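Local coordinates for protein 6-phosphogluconolactonase (Thermotoga maritima, PDB 1VL1) that hydrolyses 6-phosphogluconolactone to 6-phosphogluconate, the second step of the oxidative stage of the pentose phosphate pathway, at residues A104-S108 with G109-Y113. Residues are numbered along the deposited sequence; the frame is centred on the assembly and turned at random.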
loop_
_atom_site.group_PDB
_atom_site.type_symbol
_atom_site.label_atom_id
_atom_site.label_comp_id
_atom_site.label_asym_id
_atom_site.label_seq_id
_atom_site.Cartn_x
_atom_site.Cartn_y
_atom_site.Cartn_z
ATOM N N ALA A 104 -13.071 11.980 -0.138
ATOM C CA ALA A 104 -14.088 11.256 0.589
ATOM C C ALA A 104 -14.170 11.764 2.022
ATOM O O ALA A 104 -13.172 12.196 2.597
ATOM C CB ALA A 104 -13.721 9.779 0.587
ATOM N N LYS A 105 -15.352 11.721 2.612
ATOM C CA LYS A 105 -15.517 12.208 3.991
ATOM C C LYS A 105 -15.157 11.090 5.001
ATOM O O LYS A 105 -16.006 10.521 5.697
ATOM C CB LYS A 105 -16.891 12.857 4.172
ATOM C CG LYS A 105 -16.917 14.262 3.454
ATOM C CD LYS A 105 -18.290 14.984 3.363
ATOM C CE LYS A 105 -18.226 16.178 2.387
ATOM N NZ LYS A 105 -19.155 17.291 2.653
ATOM N N ILE A 106 -13.870 10.796 5.050
ATOM C CA ILE A 106 -13.324 9.823 5.966
ATOM C C ILE A 106 -12.955 10.540 7.259
ATOM O O ILE A 106 -12.203 11.559 7.226
ATOM C CB ILE A 106 -12.095 9.178 5.339
ATOM C CG1 ILE A 106 -12.379 8.463 3.988
ATOM C CG2 ILE A 106 -11.449 8.222 6.333
ATOM C CD1 ILE A 106 -11.123 8.237 3.094
ATOM N N PRO A 107 -13.470 10.058 8.403
ATOM C CA PRO A 107 -13.110 10.637 9.702
ATOM C C PRO A 107 -11.601 10.754 9.884
ATOM O O PRO A 107 -10.842 9.867 9.482
ATOM C CB PRO A 107 -13.705 9.646 10.701
ATOM C CG PRO A 107 -14.960 9.150 9.985
ATOM C CD PRO A 107 -14.416 8.927 8.557
ATOM N N SER A 108 -11.162 11.874 10.435
ATOM C CA SER A 108 -9.705 12.071 10.676
ATOM C C SER A 108 -9.038 10.917 11.423
ATOM O O SER A 108 -7.947 10.465 11.050
ATOM C CB SER A 108 -9.463 13.363 11.431
ATOM O OG SER A 108 -8.075 13.493 11.672
ATOM N N GLY A 109 -9.731 10.440 12.452
ATOM C CA GLY A 109 -9.274 9.348 13.308
ATOM C C GLY A 109 -9.056 8.029 12.576
ATOM O O GLY A 109 -8.374 7.148 13.091
ATOM N N ASN A 110 -9.632 7.913 11.369
ATOM C CA ASN A 110 -9.500 6.694 10.561
ATOM C C ASN A 110 -8.323 6.711 9.639
ATOM O O ASN A 110 -8.096 5.728 8.940
ATOM C CB ASN A 110 -10.744 6.476 9.707
ATOM C CG ASN A 110 -11.937 6.079 10.497
ATOM O OD1 ASN A 110 -12.133 6.415 11.711
ATOM N ND2 ASN A 110 -12.805 5.365 9.816
ATOM N N VAL A 111 -7.557 7.812 9.596
ATOM C CA VAL A 111 -6.485 7.918 8.642
ATOM C C VAL A 111 -5.185 7.917 9.413
ATOM O O VAL A 111 -4.955 8.779 10.241
ATOM C CB VAL A 111 -6.573 9.204 7.763
ATOM C CG1 VAL A 111 -5.337 9.377 6.907
ATOM C CG2 VAL A 111 -7.804 9.151 6.945
ATOM N N HIS A 112 -4.300 7.016 9.015
ATOM C CA HIS A 112 -3.072 6.807 9.725
ATOM C C HIS A 112 -1.884 6.944 8.789
ATOM O O HIS A 112 -1.825 6.299 7.745
ATOM C CB HIS A 112 -3.101 5.399 10.380
ATOM C CG HIS A 112 -4.303 5.146 11.255
ATOM N ND1 HIS A 112 -4.340 5.458 12.596
ATOM C CD2 HIS A 112 -5.520 4.620 10.960
ATOM C CE1 HIS A 112 -5.524 5.132 13.084
ATOM N NE2 HIS A 112 -6.272 4.674 12.105
ATOM N N TYR A 113 -0.925 7.780 9.177
ATOM C CA TYR A 113 0.207 8.090 8.347
ATOM C C TYR A 113 1.464 8.295 9.178
ATOM O O TYR A 113 1.412 8.283 10.412
ATOM C CB TYR A 113 -0.094 9.313 7.434
ATOM C CG TYR A 113 -0.362 10.609 8.177
ATOM C CD1 TYR A 113 0.669 11.479 8.593
ATOM C CD2 TYR A 113 -1.654 10.930 8.514
ATOM C CE1 TYR A 113 0.403 12.631 9.313
ATOM C CE2 TYR A 113 -1.944 12.105 9.204
ATOM C CZ TYR A 113 -0.905 12.960 9.617
ATOM O OH TYR A 113 -1.207 14.133 10.329
HETATM O O HOH W 1 -5.350 11.523 10.772
#
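A short 3-10 turn, in which Pro107 and Ser108 bond to Asn110 and Val111, leads into strand 111-112. It ends the surface loop that connects helix 92-101 to this strand, which pairs in parallel with strand 74-82. Two successive i-to-i+3 backbone bonds make the turn. Asn110 N donates to Pro107 O at 3.0 Å, with an N-H...O angle of 152°. Val111 N donates to Ser108 O at 3.1 Å, and this bond is straighter, at 163°. In both, the donor lies above the carbonyl plane. The side chain of Asn110 runs beside Pro107. Its CG is anti to its own carbonyl carbon (chi1 -71°), which brings OD1 to 3.7 Å from Pro107 CB, a van der Waals contact between the amide oxygen and a ring carbon. ND2 donates to Ile74 O and Asn72 O of the same chain, at and just before the start of strand 74-82. Asn110 thus ties the turn to the start of that strand. An alanine here would probably leave those two carbonyls without this donor and uncover one side of the Pro107 ring. The CG2 branch of Ile106 packs against Asn110 and Val111. This methyl lies 3.9 Å from Asn110 CB and 3.8 Å from Val111 CG2, and the Ile106 and Val111 side chains cross at about a right angle. Leu100 and Phe101 of helix 92-101 lie against Ile106 and Val111, respectively. A water bridges the turn and the strand, donating to Ser108 O and to Val111 O, each at 2.8 Å.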